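Local structure of ABC transporter, solute-binding protein (Staphylococcus aureus, 6LKJ) at the 6-O-phosphono-beta-D-galactopyranose site. The protein binds a sugar phosphate as the extracellular solute-binding lipoprotein of an ABC transporter and, with a two-component system, mediates signal transduction. Coordinates in Å, arbitrary orientation; residue numbers count along the deposited sequence, not the author numbering.

The 6-O-phosphono-beta-D-galactopyranose site. Residues 8-9, 35-36, 57-58, 98, 137-139, 170, 188, 214, 216. With BGP (6-O-phosphono-beta-D-galactopyranose), chain B.
The phosphate of 6-O-phosphono-beta-D-galactopyranose (BGP) sits at the N-terminal ends of helices 36-44, 138-151 and 170-178, whose dipoles may offset its charge. Three donors grip BGP O2P: Thr36 N, Thr36 OG1 and Thr138 N, the last at 2.7 Å. BGP O1P takes Thr139 N, Thr139 OG1 and Thr170 OG1, the last at 2.7 Å. All these threonines hold OG1 anti to the carbonyl carbon, beside the amide; Thr36 OG1 also bonds Thr138 OG1. Two waters reach O3P, one from Ser35 OG and Thr170 N, the other from Pro8 O.

At the far end, Asp216 OD1 takes BGP O2 on its syn lone pair (2.9 Å), while BGP O3 meets Asp216 OD2 from above the carboxylate plane (2.6 Å). Tyr9 OH braces the carboxylate on the anti lone pair of OD2, and Gly58 N donates to BGP O3 at 2.8 Å. Asn214 ND2 points nearly straight at O2 (171° at H), within its amide plane, and also reaches the anomeric BGP O1 at 2.7 Å. Thr139 OG1 bonds BGP O1 (3.0 Å), linking phosphate and sugar ends.

BGP C1 makes a CH-pi contact 3.7 Å from the Tyr188 ring centroid, over one face toward the rim; CG takes the crowded position between backbone N and carbonyl carbon (chi1 61°). Thr138 CG2 packs against C2, Pro8 CB near C6.

The protein buries 368 of BGP's 378 Å², as expected of a closed interlobe cleft, lined by loops, helix starts and strands 93-105, 184-188 and 213-221.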
loop_
_atom_site.group_PDB
_atom_site.type_symbol
_atom_site.label_atom_id
_atom_site.label_comp_id
_atom_site.label_asym_id
_atom_site.label_seq_id
_atom_site.Cartn_x
_atom_site.Cartn_y
_atom_site.Cartn_z
ATOM N N PRO A 8 -4.715 2.268 -6.584
ATOM C CA PRO A 8 -3.972 1.003 -6.675
ATOM C C PRO A 8 -4.530 -0.095 -5.783
ATOM O O PRO A 8 -4.050 -1.232 -5.866
ATOM C CB PRO A 8 -2.552 1.398 -6.248
ATOM C CG PRO A 8 -2.751 2.583 -5.361
ATOM C CD PRO A 8 -3.928 3.328 -5.929
ATOM N N TYR A 9 -5.513 0.206 -4.935
ATOM C CA TYR A 9 -6.148 -0.823 -4.124
ATOM C C TYR A 9 -6.843 -1.853 -5.007
ATOM O O TYR A 9 -7.248 -1.566 -6.137
ATOM C CB TYR A 9 -7.180 -0.208 -3.180
ATOM C CG TYR A 9 -6.616 0.533 -1.992
ATOM C CD1 TYR A 9 -5.668 -0.054 -1.164
ATOM C CD2 TYR A 9 -7.050 1.817 -1.689
ATOM C CE1 TYR A 9 -5.163 0.624 -0.072
ATOM C CE2 TYR A 9 -6.555 2.498 -0.603
ATOM C CZ TYR A 9 -5.611 1.900 0.202
ATOM O OH TYR A 9 -5.117 2.584 1.284
ATOM N N SER A 35 -1.143 -0.136 -11.059
ATOM C CA SER A 35 -0.020 0.128 -10.171
ATOM C C SER A 35 0.032 1.612 -9.830
ATOM O O SER A 35 -0.390 2.465 -10.617
ATOM C CB SER A 35 1.294 -0.317 -10.817
ATOM O OG SER A 35 1.247 -1.686 -11.186
ATOM N N THR A 36 0.549 1.918 -8.636
ATOM C CA THR A 36 0.509 3.284 -8.123
ATOM C C THR A 36 1.141 4.269 -9.102
ATOM O O THR A 36 0.496 5.224 -9.547
ATOM C CB THR A 36 1.214 3.363 -6.768
ATOM O OG1 THR A 36 0.562 2.499 -5.829
ATOM C CG2 THR A 36 1.185 4.791 -6.242
ATOM N N GLY A 57 -5.078 5.548 -2.019
ATOM C CA GLY A 57 -4.153 4.437 -1.993
ATOM C C GLY A 57 -2.753 4.848 -2.413
ATOM O O GLY A 57 -2.537 5.867 -3.075
ATOM N N GLY A 58 -1.785 4.030 -2.023
ATOM C CA GLY A 58 -0.392 4.327 -2.272
ATOM C C GLY A 58 0.176 5.313 -1.266
ATOM O O GLY A 58 -0.539 6.060 -0.598
ATOM N N MET A 98 -0.786 0.632 6.301
ATOM C CA MET A 98 -0.671 -0.648 5.604
ATOM C C MET A 98 0.728 -1.217 5.778
ATOM O O MET A 98 1.674 -0.765 5.109
ATOM C CB MET A 98 -1.002 -0.497 4.126
ATOM C CG MET A 98 -1.101 -1.823 3.400
ATOM S SD MET A 98 -2.632 -2.671 3.818
ATOM C CE MET A 98 -3.815 -1.657 2.932
ATOM N N THR A 137 5.453 0.269 -8.713
ATOM C CA THR A 137 4.536 -0.100 -7.646
ATOM C C THR A 137 4.936 0.548 -6.328
ATOM O O THR A 137 6.110 0.847 -6.089
ATOM C CB THR A 137 4.483 -1.621 -7.462
ATOM O OG1 THR A 137 5.745 -2.086 -6.968
ATOM C CG2 THR A 137 4.172 -2.310 -8.783
ATOM N N THR A 138 3.936 0.763 -5.471
ATOM C CA THR A 138 4.211 1.186 -4.103
ATOM C C THR A 138 4.843 0.057 -3.301
ATOM O O THR A 138 5.810 0.276 -2.560
ATOM C CB THR A 138 2.920 1.661 -3.433
ATOM O OG1 THR A 138 2.572 2.959 -3.925
ATOM C CG2 THR A 138 3.085 1.724 -1.918
ATOM N N THR A 139 4.322 -1.163 -3.456
ATOM C CA THR A 139 4.769 -2.284 -2.634
ATOM C C THR A 139 6.222 -2.640 -2.924
ATOM O O THR A 139 7.025 -2.811 -2.000
ATOM C CB THR A 139 3.862 -3.491 -2.866
ATOM O OG1 THR A 139 2.496 -3.101 -2.676
ATOM C CG2 THR A 139 4.205 -4.612 -1.900
ATOM N N THR A 170 1.881 -6.027 -8.338
ATOM C CA THR A 170 1.990 -6.408 -6.932
ATOM C C THR A 170 1.074 -7.577 -6.599
ATOM O O THR A 170 1.476 -8.510 -5.893
ATOM C CB THR A 170 1.669 -5.207 -6.040
ATOM O OG1 THR A 170 2.733 -4.248 -6.122
ATOM C CG2 THR A 170 1.491 -5.643 -4.590
ATOM N N TYR A 188 1.739 -6.979 0.727
ATOM C CA TYR A 188 1.283 -6.096 1.790
ATOM C C TYR A 188 0.112 -6.753 2.507
ATOM O O TYR A 188 -0.476 -7.728 2.029
ATOM C CB TYR A 188 0.921 -4.698 1.264
ATOM C CG TYR A 188 -0.193 -4.642 0.242
ATOM C CD1 TYR A 188 0.047 -4.926 -1.097
ATOM C CD2 TYR A 188 -1.478 -4.264 0.612
ATOM C CE1 TYR A 188 -0.968 -4.856 -2.035
ATOM C CE2 TYR A 188 -2.498 -4.192 -0.318
ATOM C CZ TYR A 188 -2.238 -4.489 -1.639
ATOM O OH TYR A 188 -3.254 -4.416 -2.565
ATOM N N ASN A 214 3.399 1.479 5.493
ATOM C CA ASN A 214 2.901 2.435 4.515
ATOM C C ASN A 214 1.831 3.315 5.145
ATOM O O ASN A 214 0.909 2.815 5.798
ATOM C CB ASN A 214 2.316 1.716 3.299
ATOM C CG ASN A 214 3.341 0.898 2.548
ATOM O OD1 ASN A 214 4.543 0.999 2.797
ATOM N ND2 ASN A 214 2.867 0.083 1.612
ATOM N N ASP A 216 -0.913 5.168 3.694
ATOM C CA ASP A 216 -1.684 5.398 2.482
ATOM C C ASP A 216 -2.405 6.740 2.559
ATOM O O ASP A 216 -2.850 7.171 3.626
ATOM C CB ASP A 216 -2.693 4.270 2.273
ATOM C CG ASP A 216 -2.030 2.921 2.064
ATOM O OD1 ASP A 216 -0.780 2.850 2.075
ATOM O OD2 ASP A 216 -2.763 1.925 1.886
HETATM C C1 BGP B . 0.430 -1.240 -0.781
HETATM C C2 BGP B . -0.148 0.113 -0.400
HETATM C C3 BGP B . -1.545 0.252 -0.891
HETATM C C4 BGP B . -1.634 0.014 -2.373
HETATM C C5 BGP B . -1.041 -1.344 -2.745
HETATM C C6 BGP B . -1.086 -1.545 -4.225
HETATM O O1 BGP B . 1.718 -1.320 -0.389
HETATM O O2 BGP B . -0.129 0.254 1.041
HETATM O O3 BGP B . -2.024 1.582 -0.611
HETATM O O4 BGP B . -0.896 1.054 -3.034
HETATM O O5 BGP B . 0.348 -1.460 -2.273
HETATM O O6 BGP B . -0.279 -0.611 -4.848
HETATM P P BGP B . 0.894 -1.139 -5.878
HETATM O O1P BGP B . 1.943 -1.903 -5.116
HETATM O O2P BGP B . 1.526 0.062 -6.544
HETATM O O3P BGP B . 0.282 -2.026 -6.928
HETATM O O HOH W 1 0.701 -3.575 -9.068
HETATM O O HOH W 2 -2.258 -2.410 -7.313
#